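Local coordinates for protein iron superoxide dismutase (Trypanosoma cruzi, PDB 2GPC) that probably catalyses the dismutation of superoxide to molecular oxygen and hydrogen peroxide at a mononuclear iron centre, at residues D12-K17 / W182-W187; S47-K52 / R59-P64; N114-H119 / G123-V128. All blocks are in the same frame, centred on the assembly; numbering follows the deposited sequence.

How the contacts relate
Following the chain from the N terminus, contact 1 pairs the loop ahead of helix 21-44 with the end of helix 174-184, so it closes a loop of 164 residues that embraces the other two contacts. Contact 2 comes first within it, joining the loop after helix 21-44 to the turn between helices 54-60 and 63-80. Contact 3 follows in series, packing the end of helix 105-118 on strand 123-130, the central strand of the sheet. Contact 1 thus links the alpha-hairpin domain to the C-terminal domain, while contacts 2 and 3 each stay within one. The centres of contacts 1 and 2 lie about 34 Å apart, on opposite sides of the chain's centre.

Contact 1 of 3, residues D12-K17 / W182-W187; sequences DGLAAK and WNVVNW
Lys17 and Val184 make the main apolar touch of this junction, their side chains running alongside one another, head to tail. CG1 of Val184 sits against CB of Lys17 at 3.7 Å and also meets Lys17 CD, so the methyl packs on the aliphatic part of the lysine and not on its charged end. CG1 of Val184 is turned to this side by a chi1 of -63°, anti to the carbonyl carbon. From the neighbouring turn, the Leu14 branch CD2 reaches the same methyl, 4.2 Å from Val184 CG1. The two side chains meet at a slant, and Leu14 also leans on Trp9, Leu19 and Met82, which extends the apolar patch beyond the two segments.

The polar contacts lie round Asn183. The Lys17 chain bends at chi2 (-146°) and then runs extended, carrying CD to 3.5 Å from Asn183 O. The bond from Lys17 NZ to Asn183 O is weak at 3.5 Å; the ammonium group is held mainly by the backbone oxygen of Pro84.

A water makes the third link. It donates to Lys17 O at 2.7 Å and to Asn183 OD1 at 2.8 Å.

Backbone bonds shape the first segment: a type I turn runs from Asp12 to Ala15, and Lys17 N bonds to Leu14 O. Leu14 and Lys17 both point toward the second segment. The loop before helix 21-44, in the alpha-hairpin domain, thus meets the end of helix 174-184, in the C-terminal domain, along a seam of methyl packing with a hydrated border, where a lysine reaches a backbone carbonyl and a water links a carbonyl to a side-chain amide, without any salt bridge between the segments.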
ATOM      1  N   ASP A  12       8.241  -3.758 -22.924  1.00 14.71           N
ATOM      2  CA  ASP A  12       7.427  -4.944 -23.231  1.00 14.80           C
ATOM      3  C   ASP A  12       8.135  -6.297 -23.044  1.00 14.41           C
ATOM      4  O   ASP A  12       7.614  -7.340 -23.440  1.00 13.87           O
ATOM      5  CB  ASP A  12       6.825  -4.842 -24.642  1.00 14.99           C
ATOM      6  CG  ASP A  12       7.855  -5.005 -25.751  1.00 15.65           C
ATOM      7  OD1 ASP A  12       9.019  -5.400 -25.477  1.00 15.00           O
ATOM      8  OD2 ASP A  12       7.578  -4.740 -26.943  1.00 16.21           O
ATOM      9  N   GLY A  13       9.314  -6.277 -22.431  1.00 14.16           N
ATOM     10  CA  GLY A  13      10.147  -7.461 -22.315  1.00 13.84           C
ATOM     11  C   GLY A  13       9.566  -8.640 -21.544  1.00 13.83           C
ATOM     12  O   GLY A  13       9.957  -9.781 -21.804  1.00 13.29           O
ATOM     13  N   LEU A  14       8.691  -8.357 -20.574  1.00 13.36           N
ATOM     14  CA  LEU A  14       8.033  -9.382 -19.754  1.00 13.44           C
ATOM     15  C   LEU A  14       6.574  -9.682 -20.136  1.00 13.42           C
ATOM     16  O   LEU A  14       5.930 -10.510 -19.491  1.00 13.48           O
ATOM     17  CB  LEU A  14       8.097  -8.982 -18.266  1.00 13.57           C
ATOM     18  CG  LEU A  14       9.480  -8.751 -17.652  1.00 12.86           C
ATOM     19  CD1 LEU A  14       9.351  -8.457 -16.147  1.00 12.98           C
ATOM     20  CD2 LEU A  14      10.421  -9.939 -17.884  1.00 13.99           C
ATOM     21  N   ALA A  15       6.064  -9.022 -21.175  1.00 13.70           N
ATOM     22  CA  ALA A  15       4.667  -9.169 -21.613  1.00 14.23           C
ATOM     23  C   ALA A  15       4.249 -10.623 -21.892  1.00 14.34           C
ATOM     24  O   ALA A  15       3.198 -11.072 -21.415  1.00 14.00           O
ATOM     25  CB  ALA A  15       4.400  -8.302 -22.837  1.00 14.25           C
ATOM     26  N   ALA A  16       5.070 -11.343 -22.651  1.00 14.51           N
ATOM     27  CA  ALA A  16       4.797 -12.745 -22.998  1.00 14.64           C
ATOM     28  C   ALA A  16       4.808 -13.659 -21.768  1.00 14.68           C
ATOM     29  O   ALA A  16       4.281 -14.760 -21.811  1.00 14.50           O
ATOM     30  CB  ALA A  16       5.823 -13.251 -24.034  1.00 14.83           C
ATOM     31  N   LYS A  17       5.437 -13.211 -20.686  1.00 15.27           N
ATOM     32  CA  LYS A  17       5.464 -13.977 -19.439  1.00 15.73           C
ATOM     33  C   LYS A  17       4.569 -13.385 -18.329  1.00 15.38           C
ATOM     34  O   LYS A  17       4.666 -13.800 -17.189  1.00 14.90           O
ATOM     35  CB  LYS A  17       6.917 -14.156 -18.969  1.00 16.24           C
ATOM     36  CG  LYS A  17       7.712 -15.194 -19.808  1.00 18.07           C
ATOM     37  CD  LYS A  17       8.709 -15.965 -18.958  1.00 20.72           C
ATOM     38  CE  LYS A  17       9.433 -17.042 -19.757  1.00 22.60           C
ATOM     39  NZ  LYS A  17      10.647 -17.467 -19.017  1.00 23.46           N
ATOM     40  N   TRP A 182       7.645 -15.886 -10.203  1.00 12.22           N
ATOM     41  CA  TRP A 182       8.473 -17.095 -10.222  1.00 12.37           C
ATOM     42  C   TRP A 182       8.867 -17.484 -11.639  1.00 12.89           C
ATOM     43  O   TRP A 182       9.954 -18.025 -11.851  1.00 13.76           O
ATOM     44  CB  TRP A 182       7.800 -18.275  -9.513  1.00 12.66           C
ATOM     45  CG  TRP A 182       7.729 -18.127  -8.023  1.00 12.18           C
ATOM     46  CD1 TRP A 182       6.601 -18.081  -7.267  1.00 12.75           C
ATOM     47  CD2 TRP A 182       8.830 -18.013  -7.110  1.00 12.06           C
ATOM     48  NE1 TRP A 182       6.927 -17.945  -5.941  1.00 13.18           N
ATOM     49  CE2 TRP A 182       8.290 -17.898  -5.817  1.00 13.08           C
ATOM     50  CE3 TRP A 182      10.226 -17.996  -7.258  1.00 12.80           C
ATOM     51  CZ2 TRP A 182       9.084 -17.762  -4.683  1.00 12.49           C
ATOM     52  CZ3 TRP A 182      11.014 -17.863  -6.135  1.00 12.80           C
ATOM     53  CH2 TRP A 182      10.439 -17.746  -4.859  1.00 13.11           C
ATOM     54  N   ASN A 183       8.004 -17.200 -12.605  1.00 13.27           N
ATOM     55  CA  ASN A 183       8.290 -17.504 -14.003  1.00 14.07           C
ATOM     56  C   ASN A 183       9.317 -16.570 -14.628  1.00 13.77           C
ATOM     57  O   ASN A 183       9.782 -16.840 -15.727  1.00 13.31           O
ATOM     58  CB  ASN A 183       7.005 -17.468 -14.849  1.00 14.54           C
ATOM     59  CG  ASN A 183       6.083 -18.632 -14.572  1.00 17.16           C
ATOM     60  OD1 ASN A 183       4.884 -18.574 -14.875  1.00 22.13           O
ATOM     61  ND2 ASN A 183       6.627 -19.703 -14.011  1.00 21.42           N
ATOM     62  N   VAL A 184       9.658 -15.473 -13.945  1.00 13.58           N
ATOM     63  CA  VAL A 184      10.633 -14.518 -14.472  1.00 13.56           C
ATOM     64  C   VAL A 184      11.836 -14.225 -13.559  1.00 13.74           C
ATOM     65  O   VAL A 184      12.633 -13.347 -13.875  1.00 13.59           O
ATOM     66  CB  VAL A 184       9.956 -13.176 -14.884  1.00 13.35           C
ATOM     67  CG1 VAL A 184       8.971 -13.401 -16.016  1.00 13.35           C
ATOM     68  CG2 VAL A 184       9.289 -12.492 -13.701  1.00 13.34           C
ATOM     69  N   VAL A 185      12.002 -14.972 -12.472  1.00 13.54           N
ATOM     70  CA  VAL A 185      13.137 -14.730 -11.558  1.00 14.26           C
ATOM     71  C   VAL A 185      14.455 -14.853 -12.310  1.00 13.88           C
ATOM     72  O   VAL A 185      14.681 -15.824 -13.012  1.00 12.93           O
ATOM     73  CB  VAL A 185      13.165 -15.716 -10.362  1.00 14.11           C
ATOM     74  CG1 VAL A 185      14.471 -15.558  -9.540  1.00 15.40           C
ATOM     75  CG2 VAL A 185      11.986 -15.498  -9.476  1.00 15.51           C
ATOM     76  N   ASN A 186      15.320 -13.862 -12.131  1.00 14.32           N
ATOM     77  CA  ASN A 186      16.617 -13.814 -12.781  1.00 14.51           C
ATOM     78  C   ASN A 186      17.671 -14.436 -11.865  1.00 14.30           C
ATOM     79  O   ASN A 186      18.340 -13.738 -11.098  1.00 13.28           O
ATOM     80  CB  ASN A 186      16.961 -12.352 -13.111  1.00 14.78           C
ATOM     81  CG  ASN A 186      18.182 -12.217 -13.984  1.00 14.79           C
ATOM     82  OD1 ASN A 186      18.919 -13.175 -14.192  1.00 15.23           O
ATOM     83  ND2 ASN A 186      18.407 -11.013 -14.503  1.00 13.72           N
ATOM     84  N   TRP A 187      17.810 -15.758 -11.941  1.00 14.28           N
ATOM     85  CA  TRP A 187      18.806 -16.460 -11.123  1.00 14.35           C
ATOM     86  C   TRP A 187      20.235 -16.011 -11.437  1.00 15.12           C
ATOM     87  O   TRP A 187      21.098 -16.084 -10.577  1.00 14.55           O
ATOM     88  CB  TRP A 187      18.670 -17.982 -11.267  1.00 13.89           C
ATOM     89  CG  TRP A 187      17.345 -18.457 -10.795  1.00 13.22           C
ATOM     90  CD1 TRP A 187      16.365 -19.015 -11.549  1.00 12.94           C
ATOM     91  CD2 TRP A 187      16.809 -18.333  -9.469  1.00 11.04           C
ATOM     92  NE1 TRP A 187      15.265 -19.289 -10.772  1.00 13.60           N
ATOM     93  CE2 TRP A 187      15.510 -18.881  -9.489  1.00 12.55           C
ATOM     94  CE3 TRP A 187      17.311 -17.851  -8.256  1.00 11.88           C
ATOM     95  CZ2 TRP A 187      14.703 -18.945  -8.351  1.00 12.78           C
ATOM     96  CZ3 TRP A 187      16.509 -17.908  -7.129  1.00 10.70           C
ATOM     97  CH2 TRP A 187      15.222 -18.453  -7.182  1.00 11.88           C
TER
HETATM   98  O   HOH W   1       4.179 -16.281 -16.378  1.00 24.66           O

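Contact 2 of 3, residues S47-K52 / R59-P64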
ATOM      1  N   SER A  47      20.839  20.942   0.293  1.00 27.67           N
ATOM      2  CA  SER A  47      22.173  20.909  -0.321  1.00 29.29           C
ATOM      3  C   SER A  47      23.065  19.746   0.125  1.00 30.27           C
ATOM      4  O   SER A  47      23.898  19.275  -0.655  1.00 31.05           O
ATOM      5  CB  SER A  47      22.907  22.232  -0.046  1.00 29.41           C
ATOM      6  OG  SER A  47      23.138  22.390   1.346  1.00 30.01           O
ATOM      7  N   ALA A  48      22.907  19.304   1.371  1.00 31.42           N
ATOM      8  CA  ALA A  48      23.634  18.135   1.882  1.00 32.06           C
ATOM      9  C   ALA A  48      23.474  16.902   0.965  1.00 32.54           C
ATOM     10  O   ALA A  48      24.429  16.154   0.728  1.00 33.20           O
ATOM     11  CB  ALA A  48      23.172  17.809   3.299  1.00 32.07           C
ATOM     12  N   LEU A  49      22.272  16.725   0.424  1.00 32.64           N
ATOM     13  CA  LEU A  49      21.947  15.573  -0.417  1.00 32.68           C
ATOM     14  C   LEU A  49      22.633  15.521  -1.783  1.00 32.82           C
ATOM     15  O   LEU A  49      22.807  14.434  -2.334  1.00 33.16           O
ATOM     16  CB  LEU A  49      20.442  15.511  -0.666  1.00 32.63           C
ATOM     17  CG  LEU A  49      19.518  15.552   0.546  1.00 32.84           C
ATOM     18  CD1 LEU A  49      18.104  15.456   0.043  1.00 32.94           C
ATOM     19  CD2 LEU A  49      19.815  14.442   1.556  1.00 32.68           C
ATOM     20  N   ALA A  50      22.979  16.675  -2.351  1.00 32.80           N
ATOM     21  CA  ALA A  50      23.530  16.727  -3.717  1.00 32.47           C
ATOM     22  C   ALA A  50      24.844  15.950  -3.886  1.00 32.03           C
ATOM     23  O   ALA A  50      25.176  15.544  -5.002  1.00 32.65           O
ATOM     24  CB  ALA A  50      23.712  18.178  -4.165  1.00 32.72           C
ATOM     25  N   THR A  51      25.566  15.739  -2.783  1.00 30.95           N
ATOM     26  CA  THR A  51      26.836  14.999  -2.773  1.00 29.98           C
ATOM     27  C   THR A  51      26.737  13.551  -2.266  1.00 28.61           C
ATOM     28  O   THR A  51      27.727  12.822  -2.264  1.00 29.00           O
ATOM     29  CB  THR A  51      27.844  15.745  -1.897  1.00 30.26           C
ATOM     30  OG1 THR A  51      27.246  16.066  -0.626  1.00 30.65           O
ATOM     31  CG2 THR A  51      28.205  17.090  -2.520  1.00 30.58           C
ATOM     32  N   LYS A  52      25.561  13.142  -1.803  1.00 26.81           N
ATOM     33  CA  LYS A  52      25.350  11.767  -1.355  1.00 25.28           C
ATOM     34  C   LYS A  52      24.863  10.890  -2.503  1.00 23.63           C
ATOM     35  O   LYS A  52      24.115  11.343  -3.360  1.00 23.77           O
ATOM     36  CB  LYS A  52      24.328  11.732  -0.217  1.00 25.25           C
ATOM     37  CG  LYS A  52      24.761  12.498   1.026  1.00 25.43           C
ATOM     38  CD  LYS A  52      24.008  12.015   2.247  1.00 25.22           C
ATOM     39  CE  LYS A  52      24.474  12.713   3.499  1.00 26.06           C
ATOM     40  NZ  LYS A  52      23.605  12.393   4.649  1.00 25.03           N
ATOM     41  N   ARG A  59      21.462   4.889   3.986  1.00 18.09           N
ATOM     42  CA  ARG A  59      22.182   4.525   5.208  1.00 19.49           C
ATOM     43  C   ARG A  59      22.162   5.609   6.289  1.00 20.15           C
ATOM     44  O   ARG A  59      22.254   5.290   7.476  1.00 20.64           O
ATOM     45  CB  ARG A  59      23.632   4.171   4.867  1.00 19.94           C
ATOM     46  CG  ARG A  59      23.770   2.870   4.098  1.00 22.13           C
ATOM     47  CD  ARG A  59      25.193   2.322   4.025  1.00 24.90           C
ATOM     48  NE  ARG A  59      26.140   3.296   3.473  1.00 27.72           N
ATOM     49  CZ  ARG A  59      26.638   3.273   2.232  1.00 28.59           C
ATOM     50  NH1 ARG A  59      26.310   2.312   1.373  1.00 29.08           N
ATOM     51  NH2 ARG A  59      27.485   4.230   1.857  1.00 29.43           N
ATOM     52  N   THR A  60      22.027   6.875   5.888  1.00 20.62           N
ATOM     53  CA  THR A  60      22.236   8.012   6.802  1.00 20.93           C
ATOM     54  C   THR A  60      21.044   8.944   6.997  1.00 20.97           C
ATOM     55  O   THR A  60      21.071   9.787   7.895  1.00 21.68           O
ATOM     56  CB  THR A  60      23.431   8.867   6.324  1.00 21.28           C
ATOM     57  OG1 THR A  60      23.131   9.484   5.063  1.00 20.95           O
ATOM     58  CG2 THR A  60      24.670   8.008   6.052  1.00 20.94           C
ATOM     59  N   GLU A  61      20.013   8.831   6.165  1.00 20.35           N
ATOM     60  CA  GLU A  61      18.864   9.726   6.264  1.00 20.42           C
ATOM     61  C   GLU A  61      17.605   8.948   6.653  1.00 20.42           C
ATOM     62  O   GLU A  61      17.579   7.717   6.601  1.00 20.47           O
ATOM     63  CB  GLU A  61      18.627  10.470   4.942  1.00 20.49           C
ATOM     64  CG  GLU A  61      19.808  11.287   4.412  1.00 20.62           C
ATOM     65  CD  GLU A  61      19.996  12.642   5.096  1.00 21.12           C
ATOM     66  OE1 GLU A  61      19.049  13.172   5.734  1.00 21.32           O
ATOM     67  OE2 GLU A  61      21.114  13.183   4.993  1.00 22.22           O
ATOM     68  N   LYS A  62      16.563   9.680   7.038  1.00 20.48           N
ATOM     69  CA  LYS A  62      15.298   9.091   7.478  1.00 20.35           C
ATOM     70  C   LYS A  62      14.089   9.894   6.975  1.00 19.46           C
ATOM     71  O   LYS A  62      14.245  10.944   6.339  1.00 19.55           O
ATOM     72  CB  LYS A  62      15.282   8.946   9.009  1.00 20.88           C
ATOM     73  CG  LYS A  62      15.106  10.242   9.774  1.00 23.05           C
ATOM     74  CD  LYS A  62      15.754  10.151  11.147  1.00 25.24           C
ATOM     75  CE  LYS A  62      15.261  11.245  12.102  1.00 26.26           C
ATOM     76  NZ  LYS A  62      15.237  10.761  13.514  1.00 26.30           N
ATOM     77  N   GLY A  63      12.890   9.385   7.240  1.00 18.25           N
ATOM     78  CA  GLY A  63      11.660  10.045   6.833  1.00 17.93           C
ATOM     79  C   GLY A  63      11.467  10.085   5.321  1.00 17.54           C
ATOM     80  O   GLY A  63      11.955   9.210   4.612  1.00 17.24           O
ATOM     81  N   PRO A  64      10.735  11.077   4.817  1.00 17.30           N
ATOM     82  CA  PRO A  64      10.466  11.180   3.371  1.00 16.76           C
ATOM     83  C   PRO A  64      11.679  11.103   2.428  1.00 16.66           C
ATOM     84  O   PRO A  64      11.575  10.492   1.374  1.00 15.99           O
ATOM     85  CB  PRO A  64       9.758  12.528   3.247  1.00 16.92           C
ATOM     86  CG  PRO A  64       9.052  12.691   4.580  1.00 17.00           C
ATOM     87  CD  PRO A  64      10.012  12.111   5.586  1.00 17.48           C
TER
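Lys52 meets Glu61 and Thr60 at the tight centre of this contact. Its NZ donates to Glu61 OE2 at 2.6 Å in a salt bridge and to Thr60 OG1 at 3.0 Å. The lysine chain, extended beyond CG, brings the ammonium group between the two oxygens and crosses the glutamate at about a right angle. Glu61 bends at chi2 (-79°), turning its carboxylate to the lysine; OE2 is met on its anti side, with NZ 18° out of the carboxylate plane. On the buried side the Leu49 methyl CD2 backs the carboxylate by van der Waals contact, 3.9 Å from Glu61 OE2 and nearly as close to Glu61 CD.

The solvent side is looser. Thr60 is exposed there and touches the other segment through its hydroxyl and CB, at Lys52. Thr60 OG1 also bonds to Glu56 O, which ties the hydroxyl back to helix 54-60.

The contact is a local closure across helix 54-60, joining the loop that precedes it to the residues at its end. One ammonium group is shared by a carboxylate and a hydroxyl, and the close charge pairing probably favours the ionised forms of both Lys52 and Glu61.

Contact 3 of 3, residues N114-H119 / G123-V128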
ATOM      1  N   ASN A 114       4.684 -17.299   0.619  1.00 12.02           N
ATOM      2  CA  ASN A 114       3.773 -16.966   1.709  1.00 12.64           C
ATOM      3  C   ASN A 114       4.056 -15.589   2.319  1.00 12.70           C
ATOM      4  O   ASN A 114       3.124 -14.855   2.650  1.00 13.24           O
ATOM      5  CB  ASN A 114       3.770 -18.079   2.753  1.00 12.77           C
ATOM      6  CG  ASN A 114       3.141 -19.368   2.215  1.00 13.78           C
ATOM      7  OD1 ASN A 114       2.381 -19.346   1.231  1.00 14.57           O
ATOM      8  ND2 ASN A 114       3.447 -20.488   2.856  1.00 14.07           N
ATOM      9  N   VAL A 115       5.329 -15.231   2.435  1.00 12.88           N
ATOM     10  CA  VAL A 115       5.705 -13.875   2.851  1.00 12.96           C
ATOM     11  C   VAL A 115       5.234 -12.816   1.825  1.00 12.50           C
ATOM     12  O   VAL A 115       4.643 -11.812   2.188  1.00 12.18           O
ATOM     13  CB  VAL A 115       7.243 -13.766   3.078  1.00 13.10           C
ATOM     14  CG1 VAL A 115       7.694 -12.326   3.173  1.00 12.93           C
ATOM     15  CG2 VAL A 115       7.648 -14.518   4.333  1.00 14.08           C
ATOM     16  N   ALA A 116       5.501 -13.053   0.545  1.00 12.22           N
ATOM     17  CA  ALA A 116       5.145 -12.106  -0.509  1.00 12.33           C
ATOM     18  C   ALA A 116       3.629 -11.911  -0.621  1.00 12.42           C
ATOM     19  O   ALA A 116       3.162 -10.784  -0.775  1.00 12.73           O
ATOM     20  CB  ALA A 116       5.721 -12.554  -1.838  1.00 11.88           C
ATOM     21  N   VAL A 117       2.872 -13.001  -0.535  1.00 12.76           N
ATOM     22  CA  VAL A 117       1.415 -12.951  -0.682  1.00 12.98           C
ATOM     23  C   VAL A 117       0.756 -12.461   0.612  1.00 13.45           C
ATOM     24  O   VAL A 117      -0.266 -11.774   0.573  1.00 14.09           O
ATOM     25  CB  VAL A 117       0.830 -14.327  -1.125  1.00 13.15           C
ATOM     26  CG1 VAL A 117      -0.686 -14.293  -1.168  1.00 12.83           C
ATOM     27  CG2 VAL A 117       1.372 -14.724  -2.495  1.00 12.74           C
ATOM     28  N   GLY A 118       1.350 -12.786   1.751  1.00 13.43           N
ATOM     29  CA  GLY A 118       0.778 -12.437   3.045  1.00 13.68           C
ATOM     30  C   GLY A 118       1.145 -11.052   3.573  1.00 13.59           C
ATOM     31  O   GLY A 118       0.608 -10.638   4.596  1.00 14.18           O
ATOM     32  N   HIS A 119       2.054 -10.329   2.914  1.00 13.04           N
ATOM     33  CA  HIS A 119       2.509  -9.048   3.460  1.00 12.82           C
ATOM     34  C   HIS A 119       1.342  -8.070   3.446  1.00 12.59           C
ATOM     35  O   HIS A 119       0.713  -7.872   2.410  1.00 12.84           O
ATOM     36  CB  HIS A 119       3.684  -8.463   2.676  1.00 12.94           C
ATOM     37  CG  HIS A 119       4.240  -7.214   3.282  1.00 12.88           C
ATOM     38  ND1 HIS A 119       5.199  -7.228   4.275  1.00 12.75           N
ATOM     39  CD2 HIS A 119       3.950  -5.909   3.057  1.00 11.83           C
ATOM     40  CE1 HIS A 119       5.484  -5.983   4.625  1.00 13.15           C
ATOM     41  NE2 HIS A 119       4.742  -5.166   3.900  1.00 11.01           N
ATOM     42  N   GLY A 123       4.727  -3.136   0.455  1.00  9.94           N
ATOM     43  CA  GLY A 123       5.998  -3.706   0.858  1.00 10.05           C
ATOM     44  C   GLY A 123       6.763  -4.455  -0.211  1.00  9.95           C
ATOM     45  O   GLY A 123       6.478  -4.341  -1.391  1.00 10.00           O
ATOM     46  N   TRP A 124       7.724  -5.248   0.251  1.00 10.27           N
ATOM     47  CA  TRP A 124       8.768  -5.876  -0.571  1.00 10.16           C
ATOM     48  C   TRP A 124       9.122  -7.219   0.064  1.00 10.41           C
ATOM     49  O   TRP A 124       9.329  -7.305   1.277  1.00  9.91           O
ATOM     50  CB  TRP A 124      10.037  -5.016  -0.586  1.00 10.17           C
ATOM     51  CG  TRP A 124       9.896  -3.663  -1.186  1.00 10.39           C
ATOM     52  CD1 TRP A 124       9.574  -2.510  -0.548  1.00 10.79           C
ATOM     53  CD2 TRP A 124      10.074  -3.324  -2.564  1.00 10.59           C
ATOM     54  NE1 TRP A 124       9.530  -1.471  -1.444  1.00 10.49           N
ATOM     55  CE2 TRP A 124       9.833  -1.945  -2.691  1.00 10.32           C
ATOM     56  CE3 TRP A 124      10.422  -4.053  -3.709  1.00 11.02           C
ATOM     57  CZ2 TRP A 124       9.924  -1.272  -3.912  1.00 10.49           C
ATOM     58  CZ3 TRP A 124      10.513  -3.388  -4.918  1.00 11.27           C
ATOM     59  CH2 TRP A 124      10.260  -2.007  -5.009  1.00 10.66           C
ATOM     60  N   ALA A 125       9.180  -8.264  -0.747  1.00 10.06           N
ATOM     61  CA  ALA A 125       9.617  -9.568  -0.294  1.00 10.24           C
ATOM     62  C   ALA A 125      11.048  -9.744  -0.799  1.00 10.50           C
ATOM     63  O   ALA A 125      11.319  -9.444  -1.953  1.00 10.59           O
ATOM     64  CB  ALA A 125       8.708 -10.654  -0.841  1.00 10.12           C
ATOM     65  N   TRP A 126      11.947 -10.198   0.075  1.00 10.91           N
ATOM     66  CA  TRP A 126      13.371 -10.366  -0.250  1.00 10.87           C
ATOM     67  C   TRP A 126      13.896 -11.769   0.023  1.00 11.14           C
ATOM     68  O   TRP A 126      13.434 -12.461   0.942  1.00 11.28           O
ATOM     69  CB  TRP A 126      14.253  -9.403   0.572  1.00 10.76           C
ATOM     70  CG  TRP A 126      13.959  -7.952   0.383  1.00 11.52           C
ATOM     71  CD1 TRP A 126      12.997  -7.229   1.019  1.00 12.12           C
ATOM     72  CD2 TRP A 126      14.637  -7.034  -0.488  1.00 11.15           C
ATOM     73  NE1 TRP A 126      13.022  -5.928   0.586  1.00 12.33           N
ATOM     74  CE2 TRP A 126      14.027  -5.780  -0.329  1.00 10.38           C
ATOM     75  CE3 TRP A 126      15.706  -7.145  -1.387  1.00 11.63           C
ATOM     76  CZ2 TRP A 126      14.430  -4.650  -1.044  1.00 10.97           C
ATOM     77  CZ3 TRP A 126      16.113  -6.012  -2.087  1.00 11.49           C
ATOM     78  CH2 TRP A 126      15.471  -4.792  -1.916  1.00 10.47           C
ATOM     79  N   LEU A 127      14.872 -12.174  -0.794  1.00 10.96           N
ATOM     80  CA  LEU A 127      15.851 -13.179  -0.424  1.00 11.35           C
ATOM     81  C   LEU A 127      17.126 -12.406  -0.126  1.00 11.70           C
ATOM     82  O   LEU A 127      17.543 -11.566  -0.925  1.00 12.06           O
ATOM     83  CB  LEU A 127      16.104 -14.161  -1.574  1.00 11.28           C
ATOM     84  CG  LEU A 127      17.174 -15.236  -1.340  1.00 11.88           C
ATOM     85  CD1 LEU A 127      16.790 -16.148  -0.169  1.00 11.75           C
ATOM     86  CD2 LEU A 127      17.411 -16.042  -2.610  1.00 12.80           C
ATOM     87  N   VAL A 128      17.736 -12.681   1.023  1.00 11.95           N
ATOM     88  CA  VAL A 128      18.993 -12.053   1.417  1.00 12.25           C
ATOM     89  C   VAL A 128      19.979 -13.118   1.889  1.00 12.30           C
ATOM     90  O   VAL A 128      19.588 -14.226   2.238  1.00 11.58           O
ATOM     91  CB  VAL A 128      18.803 -11.001   2.564  1.00 12.09           C
ATOM     92  CG1 VAL A 128      17.882  -9.853   2.125  1.00 12.29           C
ATOM     93  CG2 VAL A 128      18.296 -11.648   3.839  1.00 12.52           C
TER
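With chi1 at -175°, the imidazole of His119 stands anti to its own amide nitrogen and turns back toward the start of the following strand. NE2 of His119 comes to 3.6 Å from Gly123 CA, and CD2 of the same ring to 3.7 Å from that CA, so the ring packs obliquely against the bare CA. Val115, with chi1 at 166°, sends CG1 towards the strand, where it touches Ala125 CB loosely at 4.5 Å.

The closest apolar meeting is between two small residues. CB of Ala116 lies 3.7 Å from CB of Ala125, and with CA atoms 5.1 Å apart the helix comes very near the strand. Phe112 of helix 105-118 also packs on Ala125. Trp124 and Trp126 point to the other side of the sheet, where Trp124 meets the iron ligand His75 edge-to-face.

The His119 ring is anchored beyond this pair: ND1 bonds to Gln140 OE1, and NE2 to His142 ND1 and Ser122 O. The chemistry implies two facing alanines that let helix 105-118 lie close on the central strand, while Gly123 receives the ring of His119 just past the helix, held by polar partners from strand 135-142 and from Ser122.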